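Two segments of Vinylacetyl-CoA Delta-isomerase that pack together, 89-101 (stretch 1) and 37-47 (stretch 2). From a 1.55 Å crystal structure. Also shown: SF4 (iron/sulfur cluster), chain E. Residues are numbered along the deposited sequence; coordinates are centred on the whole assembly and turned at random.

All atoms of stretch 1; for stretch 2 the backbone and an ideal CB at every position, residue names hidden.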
# COMPACT_ATOMS: atom_id res chain seq x y z
N LYS A 89 -15.71 -21.57 -8.92
CA LYS A 89 -15.90 -22.94 -8.46
C LYS A 89 -14.75 -23.86 -8.89
O LYS A 89 -14.27 -24.67 -8.10
CB LYS A 89 -17.25 -23.47 -8.96
CG LYS A 89 -17.56 -24.88 -8.63
CD LYS A 89 -17.56 -25.14 -7.16
CE LYS A 89 -18.64 -24.52 -6.46
NZ LYS A 89 -19.01 -25.48 -5.40
N LEU A 90 -14.32 -23.81 -10.15
CA LEU A 90 -13.22 -24.65 -10.64
C LEU A 90 -11.92 -24.29 -9.94
O LEU A 90 -11.12 -25.17 -9.62
CB LEU A 90 -13.15 -24.56 -12.16
CG LEU A 90 -14.27 -25.24 -12.94
CD1 LEU A 90 -14.26 -24.75 -14.38
CD2 LEU A 90 -14.03 -26.71 -12.82
N GLY A 91 -11.70 -22.99 -9.69
CA GLY A 91 -10.55 -22.59 -8.90
C GLY A 91 -10.53 -23.24 -7.50
O GLY A 91 -9.49 -23.70 -7.01
N GLN A 92 -11.67 -23.23 -6.83
CA GLN A 92 -11.82 -23.90 -5.55
C GLN A 92 -11.51 -25.40 -5.65
O GLN A 92 -10.94 -25.97 -4.73
CB GLN A 92 -13.22 -23.72 -4.99
CG GLN A 92 -13.55 -22.31 -4.55
CD GLN A 92 -14.90 -22.21 -3.88
OE1 GLN A 92 -15.69 -23.17 -3.85
NE2 GLN A 92 -15.12 -21.07 -3.27
N ASN A 93 -12.01 -26.06 -6.72
CA ASN A 93 -11.91 -27.49 -6.87
C ASN A 93 -10.53 -27.99 -7.28
O ASN A 93 -10.21 -29.14 -6.96
CB ASN A 93 -12.92 -27.99 -7.88
CG ASN A 93 -14.35 -27.86 -7.45
OD1 ASN A 93 -14.64 -27.48 -6.31
ND2 ASN A 93 -15.25 -28.26 -8.34
N THR A 94 -9.74 -27.13 -7.94
CA THR A 94 -8.49 -27.57 -8.52
C THR A 94 -7.30 -26.84 -7.92
O THR A 94 -6.20 -27.40 -7.94
CB THR A 94 -8.47 -27.43 -10.03
OG1 THR A 94 -8.48 -26.06 -10.40
CG2 THR A 94 -9.56 -28.22 -10.73
N GLY A 95 -7.50 -25.61 -7.48
CA GLY A 95 -6.41 -24.80 -6.98
C GLY A 95 -5.37 -24.47 -8.04
O GLY A 95 -4.23 -24.12 -7.72
N THR A 96 -5.75 -24.52 -9.31
CA THR A 96 -4.75 -24.29 -10.34
C THR A 96 -5.42 -23.65 -11.54
O THR A 96 -6.61 -23.31 -11.51
CB THR A 96 -4.06 -25.60 -10.73
OG1 THR A 96 -2.90 -25.26 -11.49
CG2 THR A 96 -5.00 -26.48 -11.54
N CYS A 97 -4.60 -23.48 -12.60
CA CYS A 97 -5.15 -23.07 -13.88
C CYS A 97 -5.75 -24.27 -14.61
O CYS A 97 -5.02 -25.18 -14.99
CB CYS A 97 -4.07 -22.40 -14.72
SG CYS A 97 -4.68 -22.06 -16.40
N PHE A 98 -7.06 -24.24 -14.88
CA PHE A 98 -7.77 -25.35 -15.50
C PHE A 98 -7.92 -25.08 -17.01
O PHE A 98 -8.66 -25.75 -17.69
CB PHE A 98 -9.09 -25.65 -14.76
CG PHE A 98 -9.85 -24.39 -14.36
CD1 PHE A 98 -10.65 -23.74 -15.29
CD2 PHE A 98 -9.62 -23.76 -13.12
CE1 PHE A 98 -11.34 -22.57 -14.93
CE2 PHE A 98 -10.30 -22.59 -12.79
CZ PHE A 98 -11.15 -22.00 -13.70
N GLN A 99 -7.31 -23.99 -17.50
CA GLN A 99 -6.88 -23.84 -18.89
C GLN A 99 -7.95 -23.45 -19.90
O GLN A 99 -7.60 -22.86 -20.92
CB GLN A 99 -6.17 -25.11 -19.34
CG GLN A 99 -4.89 -25.36 -18.58
CD GLN A 99 -4.57 -26.82 -18.37
OE1 GLN A 99 -4.24 -27.55 -19.33
NE2 GLN A 99 -4.62 -27.26 -17.11
N ARG A 100 -9.21 -23.83 -19.72
CA ARG A 100 -10.17 -23.79 -20.84
C ARG A 100 -10.83 -22.39 -21.03
O ARG A 100 -11.58 -22.16 -22.00
CB ARG A 100 -11.18 -24.87 -20.44
CG ARG A 100 -11.78 -25.66 -21.58
CD ARG A 100 -12.51 -26.92 -21.16
NE ARG A 100 -13.45 -27.24 -22.23
CZ ARG A 100 -14.35 -28.17 -22.16
NH1 ARG A 100 -14.52 -28.84 -21.04
NH2 ARG A 100 -15.12 -28.41 -23.23
N CYS A 101 -10.55 -21.45 -20.12
CA CYS A 101 -11.11 -20.09 -20.17
C CYS A 101 -10.60 -19.39 -21.43
O CYS A 101 -11.31 -18.58 -22.00
CB CYS A 101 -10.74 -19.23 -18.95
SG CYS A 101 -11.09 -20.08 -17.39
N UNK A 37 -0.95 -33.76 -14.19
CA UNK A 37 -1.77 -32.90 -13.32
C UNK A 37 -2.55 -31.84 -14.11
O UNK A 37 -3.66 -31.50 -13.75
CB UNK A 37 -0.88 -32.21 -12.28
N UNK A 38 -1.94 -31.28 -15.18
CA UNK A 38 -2.67 -30.31 -15.99
C UNK A 38 -3.85 -30.95 -16.73
O UNK A 38 -4.90 -30.33 -16.91
CB UNK A 38 -1.72 -29.65 -16.99
N UNK A 39 -3.66 -32.17 -17.18
CA UNK A 39 -4.74 -32.95 -17.80
C UNK A 39 -5.89 -33.14 -16.82
O UNK A 39 -7.06 -33.06 -17.19
CB UNK A 39 -4.22 -34.31 -18.27
N UNK A 40 -5.56 -33.53 -15.61
CA UNK A 40 -6.55 -33.75 -14.57
C UNK A 40 -7.38 -32.49 -14.34
O UNK A 40 -8.58 -32.60 -14.07
CB UNK A 40 -5.87 -34.19 -13.27
N UNK A 41 -6.74 -31.33 -14.36
CA UNK A 41 -7.45 -30.07 -14.19
C UNK A 41 -8.46 -29.89 -15.31
O UNK A 41 -9.60 -29.53 -15.05
CB UNK A 41 -6.47 -28.89 -14.16
N UNK A 42 -8.04 -30.09 -16.56
CA UNK A 42 -9.01 -29.98 -17.64
C UNK A 42 -10.11 -31.02 -17.50
O UNK A 42 -11.28 -30.72 -17.77
CB UNK A 42 -8.32 -30.13 -19.00
N UNK A 43 -9.77 -32.25 -17.08
CA UNK A 43 -10.80 -33.28 -16.95
C UNK A 43 -11.89 -32.82 -15.99
O UNK A 43 -13.04 -33.18 -16.12
CB UNK A 43 -10.19 -34.60 -16.47
N UNK A 44 -11.51 -32.10 -14.93
CA UNK A 44 -12.47 -31.61 -13.94
C UNK A 44 -13.48 -30.62 -14.54
O UNK A 44 -14.61 -30.51 -14.04
CB UNK A 44 -11.72 -30.95 -12.78
N UNK A 45 -13.15 -29.95 -15.65
CA UNK A 45 -14.10 -29.07 -16.31
C UNK A 45 -15.23 -29.89 -16.94
O UNK A 45 -16.33 -29.38 -17.06
CB UNK A 45 -13.40 -28.22 -17.37
N UNK A 46 -14.94 -31.12 -17.36
CA UNK A 46 -15.98 -32.01 -17.86
C UNK A 46 -16.76 -32.58 -16.69
O UNK A 46 -17.97 -32.69 -16.78
CB UNK A 46 -15.38 -33.13 -18.71
N UNK A 47 -16.07 -33.04 -15.65
CA UNK A 47 -16.74 -33.65 -14.51
C UNK A 47 -17.69 -32.67 -13.82
O UNK A 47 -18.76 -33.03 -13.37
CB UNK A 47 -15.70 -34.17 -13.51
FE1 SF4 E . -6.68 -17.99 -17.14
FE2 SF4 E . -7.37 -18.75 -14.59
FE3 SF4 E . -6.32 -20.49 -16.21
FE4 SF4 E . -8.88 -19.76 -16.55
S1 SF4 E . -8.06 -20.96 -14.86
S2 SF4 E . -7.24 -19.95 -18.23
S3 SF4 E . -8.69 -17.49 -16.04
S4 SF4 E . -5.29 -18.58 -15.52

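Stretch 2 is helical throughout, and its axis passes helix 89-94 at a closest approach of 10.5 Å and an angle of 134°. Beyond that helix, the segment that follows comes nearer: the CA of Phe98 lies 4.9 Å from the CA of position 41.

At position 37 the CB points sideways and stretch 1 has nothing within 5.5 Å of it, so the contact leaves the choice open. A phi of -58° is compatible with proline among many others, and the residue is Pro37.

Position 38 also points sideways, with its ideal CB 3.8 Å from Gln99 NE2. A small or polar side chain suits such a place, though the backbone carbonyl offers the better partner for the amide. The residue is Ser38; Gln99 NE2 donates to Ser38 O at 3.1 Å, with an angle of 150° at the hydrogen. The same NE2 donates to Cys97 O at 3.0 Å, which ties the helix to the loop whose Cys97 SG binds FE3 of the cluster at 2.3 Å.

Positions 39 and 40 meet nothing of stretch 1: the first CB points away, the second sideways. Neither can be predicted from this contact; they are Ile39 and Asn40.

Position 41 points toward stretch 1, and its ideal CB is already 3.9 Å from Gln99 NE2, 3.9 Å from Thr96 CG2 and 4.0 Å from Phe98 CA. With neighbours on this many sides, a small residue is expected: alanine, glycine or perhaps serine. Ala41 fills the place, its CB 3.8 Å from Thr96 CG2 and 4.2 Å from Phe98 CB.

At position 42 the CB points sideways, 4.6 Å from Phe98 O and 4.8 Å from Gln99 OE1. This leaves space for a medium side chain, apolar or polar. Val42, chi1 t, brings CG2 to 3.8 Å from Phe98 O, while CG1 reaches 4.5 Å from Arg100 CD.

Position 43 points away and is unconstrained here; it is Ala43.

Position 44 points toward helix 89-94, its ideal CB 4.0 Å from Thr94 CG2 and 4.8 Å from Leu90 CD2. Farther out lies the amide of Asn93, so an apolar stem with an acceptor at its end would fit, as in glutamate or glutamine. Glu44 packs its CG 3.9 Å from Leu90 CD2, and its OE2 accepts from Asn93 ND2 at 3.0 Å.

Position 45 faces Arg100 NH1, 3.9 Å from the ideal CB, with Leu90 CD1 at 4.7 Å. Serine, threonine or a short acid could meet the donor. Thr45 OG1 accepts from Arg100 NH1 at 2.9 Å and donates to Val42 O at 2.7 Å; Thr45 CG2 lies 4.1 Å from Leu90 CD1.

Position 46 starts sideways, its ideal CB 5.0 Å from Arg100 NH1; an acid or an aromatic could use the charge. Tyr46 stacks against the guanidinium, with Arg100 CZ 4.3 Å from the ring centroid and 24° off its normal, a cation-pi contact.

Position 47 is out of reach; it is Asp47.

Stretch 2 (37-47) PSINAVAETYD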
# COMPACT_ATOMS: atom_id res chain seq x y z
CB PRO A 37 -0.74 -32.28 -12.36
CG PRO A 37 0.35 -33.35 -12.31
CD PRO A 37 0.46 -33.82 -13.74
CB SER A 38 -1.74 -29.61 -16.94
OG SER A 38 -1.18 -30.41 -17.97
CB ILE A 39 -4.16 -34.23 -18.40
CG1 ILE A 39 -3.33 -33.84 -19.64
CG2 ILE A 39 -5.23 -35.25 -18.73
CD1 ILE A 39 -2.42 -34.93 -20.14
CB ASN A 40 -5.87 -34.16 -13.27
CG ASN A 40 -5.28 -35.55 -13.29
OD1 ASN A 40 -5.66 -36.40 -14.10
ND2 ASN A 40 -4.39 -35.82 -12.37
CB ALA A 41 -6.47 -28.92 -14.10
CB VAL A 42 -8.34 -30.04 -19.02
CG1 VAL A 42 -9.37 -29.91 -20.11
CG2 VAL A 42 -7.26 -28.97 -19.14
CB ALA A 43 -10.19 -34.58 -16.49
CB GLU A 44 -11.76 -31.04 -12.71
CG GLU A 44 -12.69 -30.24 -11.81
CD GLU A 44 -13.82 -30.97 -11.09
OE1 GLU A 44 -13.94 -32.21 -11.16
OE2 GLU A 44 -14.64 -30.22 -10.46
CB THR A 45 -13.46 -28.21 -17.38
OG1 THR A 45 -13.03 -28.88 -18.56
CG2 THR A 45 -12.30 -27.38 -16.84
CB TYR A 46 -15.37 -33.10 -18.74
CG TYR A 46 -14.80 -32.69 -20.09
CD1 TYR A 46 -13.49 -32.28 -20.27
CD2 TYR A 46 -15.61 -32.73 -21.20
CE1 TYR A 46 -13.00 -31.93 -21.52
CE2 TYR A 46 -15.13 -32.44 -22.46
CZ TYR A 46 -13.83 -32.02 -22.63
OH TYR A 46 -13.40 -31.74 -23.90
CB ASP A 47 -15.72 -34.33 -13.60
CG ASP A 47 -15.02 -35.55 -14.20
OD1 ASP A 47 -15.62 -36.24 -15.10
OD2 ASP A 47 -13.88 -35.85 -13.74
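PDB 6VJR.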